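Local coordinates for FACT-Spt16 (Cicer arietinum, PDB 5CE6), which is a subunit of the histone chaperone FACT, whose N-terminal domain probably helps bind histones H3-H4 during transcription, at residues Q30-A35 against F74-G79. Sequence-based numbering, arbitrary orientation.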
ATOM      1  N   GLN A  30     -20.467  -8.017   9.086  1.00 23.44           N
ATOM      2  CA  GLN A  30     -21.301  -7.316  10.067  1.00 21.53           C
ATOM      3  C   GLN A  30     -20.485  -6.373  10.942  1.00 26.45           C
ATOM      4  O   GLN A  30     -20.869  -5.223  11.163  1.00 27.12           O
ATOM      5  CB  GLN A  30     -22.062  -8.311  10.954  1.00 25.57           C
ATOM      6  CG  GLN A  30     -23.208  -9.018  10.267  1.00 31.78           C
ATOM      7  CD  GLN A  30     -23.936  -9.976  11.192  1.00 44.84           C
ATOM      8  OE1 GLN A  30     -24.824  -9.576  11.944  1.00 45.24           O
ATOM      9  NE2 GLN A  30     -23.555 -11.249  11.145  1.00 47.16           N
ATOM     10  N   THR A  31     -19.361  -6.872  11.442  1.00 23.65           N
ATOM     11  CA  THR A  31     -18.488  -6.089  12.302  1.00 26.32           C
ATOM     12  C   THR A  31     -17.961  -4.867  11.567  1.00 24.58           C
ATOM     13  O   THR A  31     -17.965  -3.749  12.098  1.00 21.33           O
ATOM     14  CB  THR A  31     -17.306  -6.931  12.808  1.00 32.36           C
ATOM     15  OG1 THR A  31     -17.802  -7.980  13.647  1.00 36.29           O
ATOM     16  CG2 THR A  31     -16.349  -6.076  13.607  1.00 32.91           C
ATOM     17  N   ARG A  32     -17.526  -5.077  10.331  1.00 20.28           N
ATOM     18  CA  ARG A  32     -16.957  -3.993   9.548  1.00 16.70           C
ATOM     19  C   ARG A  32     -18.004  -3.010   9.013  1.00 16.68           C
ATOM     20  O   ARG A  32     -17.734  -1.808   8.952  1.00 19.36           O
ATOM     21  CB  ARG A  32     -16.040  -4.549   8.456  1.00 19.56           C
ATOM     22  CG  ARG A  32     -14.744  -5.115   9.049  1.00 24.86           C
ATOM     23  CD  ARG A  32     -13.815  -5.730   8.015  1.00 24.86           C
ATOM     24  NE  ARG A  32     -12.705  -6.423   8.673  1.00 26.51           N
ATOM     25  CZ  ARG A  32     -11.783  -7.152   8.049  1.00 20.07           C
ATOM     26  NH1 ARG A  32     -11.818  -7.305   6.737  1.00 19.63           N
ATOM     27  NH2 ARG A  32     -10.828  -7.751   8.755  1.00 20.59           N
ATOM     28  N   LEU A  33     -19.201  -3.501   8.672  1.00 21.70           N
ATOM     29  CA  LEU A  33     -20.274  -2.606   8.241  1.00 18.93           C
ATOM     30  C   LEU A  33     -20.675  -1.690   9.400  1.00 18.81           C
ATOM     31  O   LEU A  33     -20.918  -0.491   9.217  1.00 24.62           O
ATOM     32  CB  LEU A  33     -21.487  -3.394   7.717  1.00 23.61           C
ATOM     33  CG  LEU A  33     -22.606  -2.611   7.022  1.00 22.67           C
ATOM     34  CD1 LEU A  33     -22.057  -1.899   5.803  1.00 17.19           C
ATOM     35  CD2 LEU A  33     -23.751  -3.534   6.624  1.00 25.27           C
ATOM     36  N   LYS A  34     -20.725  -2.259  10.601  1.00 25.82           N
ATOM     37  CA  LYS A  34     -21.024  -1.487  11.800  1.00 23.88           C
ATOM     38  C   LYS A  34     -19.945  -0.439  12.048  1.00 23.77           C
ATOM     39  O   LYS A  34     -20.246   0.727  12.311  1.00 21.80           O
ATOM     40  CB  LYS A  34     -21.136  -2.422  13.005  1.00 23.97           C
ATOM     41  CG  LYS A  34     -21.858  -1.831  14.204  1.00 34.66           C
ATOM     42  CD  LYS A  34     -22.857  -2.836  14.767  1.00 47.05           C
ATOM     43  CE  LYS A  34     -22.281  -4.248  14.756  1.00 52.71           C
ATOM     44  NZ  LYS A  34     -23.319  -5.287  15.011  1.00 57.32           N
ATOM     45  N   ALA A  35     -18.690  -0.866  11.948  1.00 21.72           N
ATOM     46  CA  ALA A  35     -17.554   0.032  12.132  1.00 22.51           C
ATOM     47  C   ALA A  35     -17.624   1.199  11.156  1.00 24.54           C
ATOM     48  O   ALA A  35     -17.432   2.351  11.541  1.00 20.84           O
ATOM     49  CB  ALA A  35     -16.243  -0.721  11.969  1.00 26.16           C
ATOM     50  N   PHE A  74     -14.309  -2.930  -0.923  1.00 16.75           N
ATOM     51  CA  PHE A  74     -14.922  -4.219  -1.226  1.00 16.66           C
ATOM     52  C   PHE A  74     -14.187  -5.388  -0.578  1.00 15.14           C
ATOM     53  O   PHE A  74     -14.819  -6.271  -0.017  1.00 16.13           O
ATOM     54  CB  PHE A  74     -15.031  -4.451  -2.735  1.00 13.96           C
ATOM     55  CG  PHE A  74     -16.192  -3.759  -3.377  1.00 18.23           C
ATOM     56  CD1 PHE A  74     -17.460  -4.329  -3.340  1.00 25.77           C
ATOM     57  CD2 PHE A  74     -16.015  -2.569  -4.055  1.00 27.35           C
ATOM     58  CE1 PHE A  74     -18.541  -3.704  -3.948  1.00 24.17           C
ATOM     59  CE2 PHE A  74     -17.087  -1.935  -4.677  1.00 30.54           C
ATOM     60  CZ  PHE A  74     -18.348  -2.501  -4.624  1.00 29.96           C
ATOM     61  N   LEU A  75     -12.856  -5.396  -0.662  1.00 16.98           N
ATOM     62  CA  LEU A  75     -12.058  -6.439  -0.019  1.00 17.53           C
ATOM     63  C   LEU A  75     -12.223  -6.422   1.500  1.00 18.10           C
ATOM     64  O   LEU A  75     -12.341  -7.471   2.145  1.00 20.54           O
ATOM     65  CB  LEU A  75     -10.572  -6.272  -0.395  1.00 15.58           C
ATOM     66  CG  LEU A  75     -10.249  -6.679  -1.835  1.00 17.47           C
ATOM     67  CD1 LEU A  75      -8.867  -6.190  -2.240  1.00 21.38           C
ATOM     68  CD2 LEU A  75     -10.318  -8.188  -1.976  1.00 21.97           C
ATOM     69  N   TRP A  76     -12.226  -5.223   2.073  1.00 15.72           N
ATOM     70  CA  TRP A  76     -12.342  -5.058   3.514  1.00 15.91           C
ATOM     71  C   TRP A  76     -13.698  -5.543   3.995  1.00 16.75           C
ATOM     72  O   TRP A  76     -13.803  -6.302   4.963  1.00 17.49           O
ATOM     73  CB  TRP A  76     -12.149  -3.580   3.865  1.00 14.67           C
ATOM     74  CG  TRP A  76     -12.130  -3.263   5.333  1.00 17.34           C
ATOM     75  CD1 TRP A  76     -11.129  -3.543   6.226  1.00 18.43           C
ATOM     76  CD2 TRP A  76     -13.138  -2.560   6.066  1.00 16.41           C
ATOM     77  NE1 TRP A  76     -11.468  -3.073   7.474  1.00 21.53           N
ATOM     78  CE2 TRP A  76     -12.693  -2.459   7.400  1.00 18.79           C
ATOM     79  CE3 TRP A  76     -14.378  -2.008   5.721  1.00 19.59           C
ATOM     80  CZ2 TRP A  76     -13.453  -1.837   8.393  1.00 20.77           C
ATOM     81  CZ3 TRP A  76     -15.121  -1.383   6.700  1.00 16.24           C
ATOM     82  CH2 TRP A  76     -14.662  -1.307   8.023  1.00 17.56           C
ATOM     83  N   LEU A  77     -14.744  -5.127   3.289  1.00 17.82           N
ATOM     84  CA  LEU A  77     -16.109  -5.403   3.718  1.00 19.75           C
ATOM     85  C   LEU A  77     -16.533  -6.843   3.403  1.00 20.75           C
ATOM     86  O   LEU A  77     -17.133  -7.530   4.248  1.00 20.67           O
ATOM     87  CB  LEU A  77     -17.062  -4.405   3.042  1.00 22.73           C
ATOM     88  CG  LEU A  77     -18.342  -3.937   3.736  1.00 35.08           C
ATOM     89  CD1 LEU A  77     -18.062  -3.450   5.152  1.00 34.24           C
ATOM     90  CD2 LEU A  77     -18.992  -2.824   2.926  1.00 27.96           C
ATOM     91  N   LEU A  78     -16.209  -7.294   2.191  1.00 21.89           N
ATOM     92  CA  LEU A  78     -16.767  -8.533   1.640  1.00 22.63           C
ATOM     93  C   LEU A  78     -15.740  -9.648   1.447  1.00 25.21           C
ATOM     94  O   LEU A  78     -16.106 -10.812   1.277  1.00 24.68           O
ATOM     95  CB  LEU A  78     -17.465  -8.241   0.309  1.00 18.11           C
ATOM     96  CG  LEU A  78     -18.689  -7.323   0.409  1.00 22.66           C
ATOM     97  CD1 LEU A  78     -19.040  -6.714  -0.941  1.00 26.59           C
ATOM     98  CD2 LEU A  78     -19.874  -8.083   0.966  1.00 24.79           C
ATOM     99  N   GLY A  79     -14.462  -9.292   1.459  1.00 28.53           N
ATOM    100  CA  GLY A  79     -13.402 -10.281   1.351  1.00 26.12           C
ATOM    101  C   GLY A  79     -13.059 -10.655  -0.077  1.00 23.79           C
ATOM    102  O   GLY A  79     -12.232 -11.537  -0.304  1.00 24.78           O
TER
HETATM  103  O   HOH W   1     -10.580  -8.852   4.078  1.00 44.56           O
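R32 lays its extended side chain across one face of the W76 indole. R32 CD sits over the five-membered ring of W76, 3.6 Å from its centroid and 13° off the normal, a CH-pi contact. Nearer the backbone, CB and CG lie against the six-membered ring, with R32 CB 3.5 Å from W76 CH2. The guanidinium continues beyond the five-membered ring as an off-centre cation-pi stack, its plane tilted 11° from the indole. W76 also offers its backbone carbonyl: R32 NH1 donates to W76 O at 2.8 Å, nearly straight, in the carbonyl plane and on a lone pair. This bond lies in the guanidinium plane too and, with the stack, helps fix its rotation. A water that donates to L75 O is a weak second partner of NH1. The contact joins helices 26-42 and 69-78 of the SPT16 N-terminal lobe, which resembles the aminopeptidase P N-terminal fold. The short helical segments run at 122°, their axes 9.2 Å apart. A35 CB touches the rim of the indole, 4.3 Å from W76 CH2. An alanine in place of W76 would probably deprive the R32 chain of its stacking face and leave a gap beside A35. L77 CD1 lies 4.3 Å from L33 CB, and both leucines pack on F89 of strand 85-89. F195, edge-to-face, and I381 also pack on W76 and probably help hold the indole in place.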